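Local coordinates for protein cytochrome c (Hydrogenophilus thermoluteolus, PDB 2D0S) that probably carries electrons as a small c-type cytochrome, using the iron of a covalently attached heme c, at residues Asp36-Gly48 / Pro59-Arg73. Numbering follows the deposited sequence.
Sequences DVPKLVEKVKKGG and PHPQVAEADIEKIVR. With HEC (heme c), chain B.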
loop_
_atom_site.group_PDB
_atom_site.type_symbol
_atom_site.label_atom_id
_atom_site.label_comp_id
_atom_site.label_asym_id
_atom_site.label_seq_id
_atom_site.Cartn_x
_atom_site.Cartn_y
_atom_site.Cartn_z
ATOM N N ASP A 36 -9.169 -1.314 8.774
ATOM C CA ASP A 36 -7.705 -1.426 8.933
ATOM C C ASP A 36 -6.852 -0.265 8.445
ATOM O O ASP A 36 -5.663 -0.403 8.324
ATOM C CB ASP A 36 -7.260 -2.712 8.204
ATOM C CG ASP A 36 -7.904 -3.952 8.770
ATOM O OD1 ASP A 36 -8.611 -4.647 8.009
ATOM O OD2 ASP A 36 -7.689 -4.231 9.979
ATOM N N VAL A 37 -7.480 0.830 8.051
ATOM C CA VAL A 37 -6.736 1.936 7.460
ATOM C C VAL A 37 -5.581 2.432 8.331
ATOM O O VAL A 37 -4.491 2.667 7.809
ATOM C CB VAL A 37 -7.644 3.120 7.054
ATOM C CG1 VAL A 37 -6.774 4.424 6.758
ATOM C CG2 VAL A 37 -8.483 2.750 5.827
ATOM N N PRO A 38 -5.825 2.659 9.655
ATOM C CA PRO A 38 -4.718 3.245 10.476
ATOM C C PRO A 38 -3.524 2.355 10.490
ATOM O O PRO A 38 -2.398 2.849 10.521
ATOM C CB PRO A 38 -5.313 3.311 11.913
ATOM C CG PRO A 38 -6.825 3.295 11.722
ATOM C CD PRO A 38 -7.088 2.516 10.422
ATOM N N LYS A 39 -3.771 1.035 10.565
ATOM C CA LYS A 39 -2.702 -0.010 10.600
ATOM C C LYS A 39 -1.866 -0.040 9.312
ATOM O O LYS A 39 -0.633 -0.023 9.351
ATOM C CB LYS A 39 -3.349 -1.397 10.851
ATOM C CG LYS A 39 -2.418 -2.584 10.700
ATOM C CD LYS A 39 -3.099 -3.760 9.913
ATOM C CE LYS A 39 -4.168 -4.498 10.738
ATOM N NZ LYS A 39 -3.541 -5.186 11.915
ATOM N N LEU A 40 -2.542 0.016 8.174
ATOM C CA LEU A 40 -1.849 0.001 6.885
ATOM C C LEU A 40 -1.007 1.243 6.665
ATOM O O LEU A 40 0.074 1.173 6.062
ATOM C CB LEU A 40 -2.858 -0.168 5.725
ATOM C CG LEU A 40 -3.545 -1.504 5.775
ATOM C CD1 LEU A 40 -4.625 -1.596 4.703
ATOM C CD2 LEU A 40 -2.509 -2.565 5.575
ATOM N N VAL A 41 -1.561 2.395 7.033
ATOM C CA VAL A 41 -0.854 3.629 6.928
ATOM C C VAL A 41 0.480 3.591 7.694
ATOM O O VAL A 41 1.491 4.023 7.163
ATOM C CB VAL A 41 -1.743 4.847 7.408
ATOM C CG1 VAL A 41 -0.870 6.120 7.634
ATOM C CG2 VAL A 41 -2.846 5.129 6.387
ATOM N N GLU A 42 0.485 3.069 8.924
ATOM C CA GLU A 42 1.745 2.907 9.696
ATOM C C GLU A 42 2.751 1.973 8.982
ATOM O O GLU A 42 3.957 2.236 8.957
ATOM C CB GLU A 42 1.476 2.391 11.130
ATOM C CG GLU A 42 1.905 3.356 12.248
ATOM C CD GLU A 42 1.430 4.831 11.995
ATOM O OE1 GLU A 42 0.186 5.094 11.955
ATOM O OE2 GLU A 42 2.306 5.718 11.806
ATOM N N LYS A 43 2.237 0.886 8.415
ATOM C CA LYS A 43 3.052 -0.070 7.659
ATOM C C LYS A 43 3.764 0.598 6.431
ATOM O O LYS A 43 4.909 0.316 6.132
ATOM C CB LYS A 43 2.164 -1.260 7.221
ATOM C CG LYS A 43 2.874 -2.329 6.389
ATOM C CD LYS A 43 4.099 -2.915 7.118
ATOM C CE LYS A 43 4.712 -4.064 6.312
ATOM N NZ LYS A 43 3.898 -5.360 6.431
ATOM N N VAL A 44 3.068 1.451 5.714
ATOM C CA VAL A 44 3.644 2.091 4.551
ATOM C C VAL A 44 4.715 3.067 5.059
ATOM O O VAL A 44 5.853 3.091 4.549
ATOM C CB VAL A 44 2.581 2.835 3.736
ATOM C CG1 VAL A 44 3.228 3.582 2.557
ATOM C CG2 VAL A 44 1.460 1.846 3.267
ATOM N N LYS A 45 4.354 3.846 6.081
ATOM C CA LYS A 45 5.232 4.820 6.667
ATOM C C LYS A 45 6.538 4.198 7.231
ATOM O O LYS A 45 7.633 4.588 6.822
ATOM C CB LYS A 45 4.478 5.585 7.763
ATOM C CG LYS A 45 5.240 6.763 8.338
ATOM C CD LYS A 45 4.828 7.070 9.811
ATOM C CE LYS A 45 3.448 7.704 9.884
ATOM N NZ LYS A 45 3.186 8.268 11.254
ATOM N N LYS A 46 6.391 3.253 8.183
ATOM C CA LYS A 46 7.541 2.611 8.833
ATOM C C LYS A 46 8.206 1.508 8.067
ATOM O O LYS A 46 9.341 1.145 8.364
ATOM C CB LYS A 46 7.127 2.090 10.212
ATOM C CG LYS A 46 7.463 3.040 11.344
ATOM C CD LYS A 46 6.460 2.927 12.502
ATOM C CE LYS A 46 6.398 4.244 13.303
ATOM N NZ LYS A 46 5.157 4.356 14.178
ATOM N N GLY A 47 7.511 0.984 7.057
ATOM C CA GLY A 47 8.031 -0.095 6.237
ATOM C C GLY A 47 7.888 -1.404 6.991
ATOM O O GLY A 47 7.397 -1.422 8.105
ATOM N N GLY A 48 8.448 -2.456 6.408
ATOM C CA GLY A 48 8.503 -3.743 7.099
ATOM C C GLY A 48 8.182 -4.968 6.263
ATOM O O GLY A 48 7.860 -4.855 5.078
ATOM N N PRO A 59 10.581 2.061 4.290
ATOM C CA PRO A 59 9.802 3.109 4.945
ATOM C C PRO A 59 9.528 4.245 3.951
ATOM O O PRO A 59 10.159 4.320 2.894
ATOM C CB PRO A 59 10.713 3.594 6.093
ATOM C CG PRO A 59 12.062 2.821 5.968
ATOM C CD PRO A 59 12.005 1.993 4.710
ATOM N N HIS A 60 8.595 5.122 4.278
ATOM C CA HIS A 60 8.378 6.320 3.468
ATOM C C HIS A 60 8.386 7.533 4.351
ATOM O O HIS A 60 7.351 8.098 4.599
ATOM C CB HIS A 60 7.069 6.230 2.726
ATOM C CG HIS A 60 7.024 5.117 1.720
ATOM N ND1 HIS A 60 7.318 5.303 0.388
ATOM C CD2 HIS A 60 6.752 3.801 1.861
ATOM C CE1 HIS A 60 7.197 4.152 -0.254
ATOM N NE2 HIS A 60 6.896 3.220 0.629
ATOM N N PRO A 61 9.585 7.929 4.862
ATOM C CA PRO A 61 9.736 9.027 5.807
ATOM C C PRO A 61 9.439 10.409 5.209
ATOM O O PRO A 61 9.123 11.339 5.939
ATOM C CB PRO A 61 11.218 8.921 6.235
ATOM C CG PRO A 61 11.873 8.368 5.106
ATOM C CD PRO A 61 10.882 7.309 4.572
ATOM N N GLN A 62 9.396 10.512 3.899
ATOM C CA GLN A 62 9.164 11.831 3.289
ATOM C C GLN A 62 7.843 11.992 2.530
ATOM O O GLN A 62 7.633 13.000 1.862
ATOM C CB GLN A 62 10.347 12.240 2.425
ATOM C CG GLN A 62 11.630 12.332 3.213
ATOM C CD GLN A 62 12.836 12.608 2.340
ATOM O OE1 GLN A 62 13.400 11.688 1.709
ATOM N NE2 GLN A 62 13.231 13.886 2.266
ATOM N N VAL A 63 6.939 11.037 2.678
ATOM C CA VAL A 63 5.631 11.116 2.001
ATOM C C VAL A 63 4.641 11.446 3.074
ATOM O O VAL A 63 4.711 10.877 4.172
ATOM C CB VAL A 63 5.259 9.757 1.264
ATOM C CG1 VAL A 63 3.851 9.838 0.551
ATOM C CG2 VAL A 63 6.340 9.394 0.262
ATOM N N ALA A 64 3.833 12.479 2.834
ATOM C CA ALA A 64 2.923 12.967 3.850
ATOM C C ALA A 64 1.990 11.845 4.208
ATOM O O ALA A 64 1.430 11.149 3.316
ATOM C CB ALA A 64 2.114 14.229 3.357
ATOM N N GLU A 65 1.823 11.658 5.505
ATOM C CA GLU A 65 0.863 10.736 6.031
ATOM C C GLU A 65 -0.576 10.943 5.469
ATOM O O GLU A 65 -1.292 9.966 5.178
ATOM C CB GLU A 65 0.925 10.801 7.552
ATOM C CG GLU A 65 -0.209 10.110 8.253
ATOM C CD GLU A 65 0.064 9.929 9.738
ATOM O OE1 GLU A 65 -0.863 10.196 10.546
ATOM O OE2 GLU A 65 1.221 9.568 10.083
ATOM N N ALA A 66 -0.928 12.193 5.158
ATOM C CA ALA A 66 -2.211 12.484 4.508
ATOM C C ALA A 66 -2.290 11.872 3.131
ATOM O O ALA A 66 -3.354 11.417 2.710
ATOM C CB ALA A 66 -2.413 13.959 4.427
ATOM N N ASP A 67 -1.168 11.863 2.413
ATOM C CA ASP A 67 -1.140 11.263 1.090
ATOM C C ASP A 67 -1.184 9.787 1.166
ATOM O O ASP A 67 -1.931 9.159 0.417
ATOM C CB ASP A 67 0.092 11.671 0.334
ATOM C CG ASP A 67 0.049 13.130 -0.086
ATOM O OD1 ASP A 67 -1.035 13.738 -0.026
ATOM O OD2 ASP A 67 1.094 13.639 -0.514
ATOM N N ILE A 68 -0.405 9.213 2.087
ATOM C CA ILE A 68 -0.432 7.784 2.268
ATOM C C ILE A 68 -1.873 7.316 2.553
ATOM O O ILE A 68 -2.354 6.372 1.940
ATOM C CB ILE A 68 0.500 7.323 3.409
ATOM C CG1 ILE A 68 1.951 7.606 3.038
ATOM C CG2 ILE A 68 0.294 5.845 3.656
ATOM C CD1 ILE A 68 2.931 7.370 4.182
ATOM N N GLU A 69 -2.563 7.985 3.474
ATOM C CA GLU A 69 -3.928 7.551 3.820
ATOM C C GLU A 69 -4.894 7.611 2.623
ATOM O O GLU A 69 -5.668 6.707 2.407
ATOM C CB GLU A 69 -4.471 8.360 4.984
ATOM C CG GLU A 69 -5.849 7.919 5.471
ATOM C CD GLU A 69 -6.440 8.910 6.454
ATOM O OE1 GLU A 69 -7.654 8.917 6.633
ATOM O OE2 GLU A 69 -5.686 9.732 6.968
ATOM N N LYS A 70 -4.830 8.684 1.858
ATOM C CA LYS A 70 -5.514 8.760 0.571
ATOM C C LYS A 70 -5.264 7.505 -0.329
ATOM O O LYS A 70 -6.194 6.955 -0.909
ATOM C CB LYS A 70 -5.051 10.028 -0.154
ATOM C CG LYS A 70 -6.049 10.659 -1.081
ATOM C CD LYS A 70 -5.811 12.237 -1.146
ATOM C CE LYS A 70 -6.671 12.927 -2.235
ATOM N NZ LYS A 70 -7.167 11.985 -3.339
ATOM N N ILE A 71 -4.006 7.103 -0.498
ATOM C CA ILE A 71 -3.705 5.994 -1.408
ATOM C C ILE A 71 -4.314 4.731 -0.803
ATOM O O ILE A 71 -5.063 4.013 -1.460
ATOM C CB ILE A 71 -2.208 5.828 -1.635
ATOM C CG1 ILE A 71 -1.623 7.073 -2.364
ATOM C CG2 ILE A 71 -1.908 4.461 -2.415
ATOM C CD1 ILE A 71 -0.015 7.222 -2.197
ATOM N N VAL A 72 -4.161 4.582 0.506
ATOM C CA VAL A 72 -4.627 3.393 1.162
ATOM C C VAL A 72 -6.153 3.236 1.102
ATOM O O VAL A 72 -6.670 2.150 0.782
ATOM C CB VAL A 72 -4.092 3.267 2.594
ATOM C CG1 VAL A 72 -4.926 2.273 3.373
ATOM C CG2 VAL A 72 -2.566 2.811 2.580
ATOM N N ARG A 73 -6.890 4.323 1.289
ATOM C CA ARG A 73 -8.355 4.205 1.214
ATOM C C ARG A 73 -8.784 3.856 -0.202
ATOM O O ARG A 73 -9.733 3.116 -0.398
ATOM C CB ARG A 73 -9.052 5.467 1.739
ATOM C CG ARG A 73 -8.862 5.668 3.220
ATOM C CD ARG A 73 -9.754 6.846 3.799
ATOM N NE ARG A 73 -9.477 7.072 5.220
ATOM C CZ ARG A 73 -10.060 6.398 6.216
ATOM N NH1 ARG A 73 -10.993 5.514 5.950
ATOM N NH2 ARG A 73 -9.747 6.655 7.485
HETATM FE FE HEC B . 4.175 -1.527 -0.514
HETATM C CHA HEC B . 3.183 -4.234 1.352
HETATM C CHB HEC B . 1.189 -0.021 -0.056
HETATM C CHC HEC B . 5.466 1.320 -1.896
HETATM C CHD HEC B . 7.011 -3.276 -1.485
HETATM N NA HEC B . 2.533 -2.018 0.419
HETATM C C1A HEC B . 2.296 -3.198 1.147
HETATM C C2A HEC B . 0.957 -3.143 1.688
HETATM C C3A HEC B . 0.375 -2.000 1.267
HETATM C C4A HEC B . 1.365 -1.261 0.482
HETATM C CMA HEC B . -1.064 -1.497 1.602
HETATM C CAA HEC B . 0.302 -4.269 2.544
HETATM C CBA HEC B . 0.763 -4.055 3.985
HETATM C CGA HEC B . 0.461 -5.245 4.854
HETATM O O1A HEC B . -0.364 -6.101 4.467
HETATM O O2A HEC B . 1.027 -5.309 5.959
HETATM N NB HEC B . 3.490 0.311 -0.891
HETATM C C1B HEC B . 2.211 0.742 -0.604
HETATM C C2B HEC B . 2.139 2.150 -0.890
HETATM C C3B HEC B . 3.315 2.524 -1.426
HETATM C C4B HEC B . 4.195 1.374 -1.385
HETATM C CMB HEC B . 0.831 2.959 -0.768
HETATM C CAB HEC B . 3.732 3.918 -2.008
HETATM C CBB HEC B . 3.539 5.052 -0.973
HETATM N NC HEC B . 5.871 -1.091 -1.501
HETATM C C1C HEC B . 6.212 0.168 -2.011
HETATM C C2C HEC B . 7.454 0.059 -2.740
HETATM C C3C HEC B . 7.975 -1.173 -2.449
HETATM C C4C HEC B . 6.926 -1.930 -1.792
HETATM C CMC HEC B . 8.219 1.316 -3.209
HETATM C CAC HEC B . 9.283 -1.890 -2.960
HETATM C CBC HEC B . 10.536 -1.038 -3.195
HETATM N ND HEC B . 5.016 -3.491 -0.085
HETATM C C1D HEC B . 6.224 -3.950 -0.579
HETATM C C2D HEC B . 6.459 -5.282 -0.074
HETATM C C3D HEC B . 5.248 -5.582 0.775
HETATM C C4D HEC B . 4.403 -4.416 0.705
HETATM C CMD HEC B . 7.688 -6.163 -0.353
HETATM C CAD HEC B . 4.980 -6.814 1.625
HETATM C CBD HEC B . 5.417 -6.469 3.036
HETATM C CGD HEC B . 5.135 -7.684 3.904
HETATM O O1D HEC B . 5.339 -8.805 3.386
HETATM O O2D HEC B . 4.705 -7.525 5.099
#
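Val41, Val44 and Val37 of helix 37-46 pack against Ile68, Glu69, Val72 and Arg73 of helix 65-75, a helix pair of the cytochrome c fold that lies beside the heme. The axes come within 9.4 Å and run at 123°, closer to antiparallel than parallel. Val41 straddles the middle: its CG1 faces Ile68 CG2 and the Glu65 CG methylene, while CG2 drops onto the backbone of the facing helix, 3.7 Å from Glu69 CA. One turn on, Val44 CB sits 3.8 Å from Ile68 CG2. With chi1 at 176°, Val44 CG1 lies anti to the backbone N and reaches the His60 ring, leaving CG2 to touch both Val72 CG2 and the heme edge at CHB. Leu40 lays its CB and CD1 on Val72 CG1 and its CD2 against the propionate carbon CBA. On the heme side of the helix, Lys43 bends at chi2 and chi4, and its NZ bonds one oxygen of each propionate, O2A and O2D. The solvent side carries charge instead. Lys45 NZ lies between two carboxylates, 2.6 Å from Glu65 OE2 and 2.8 Å from Glu42 OE2, meeting each nearly along its C-O axis. With an alanine at Lys45, Glu42 OE2 and Glu65 OE2, 4.4 Å apart, would probably face each other with no positive charge between them. In the last turn of helix 37-46, Lys45 O accepts a hydrogen bond from His60 N at 2.8 Å, tying the loop before helix 65-75 to this one. At the far end, Val37 CG1 lies over one face of the Arg73 guanidinium, whose NE and NH2 both grip Glu69 OE1 in the guanidinium plane, the NE bond at 3.0 Å using that oxygen's anti lone pair.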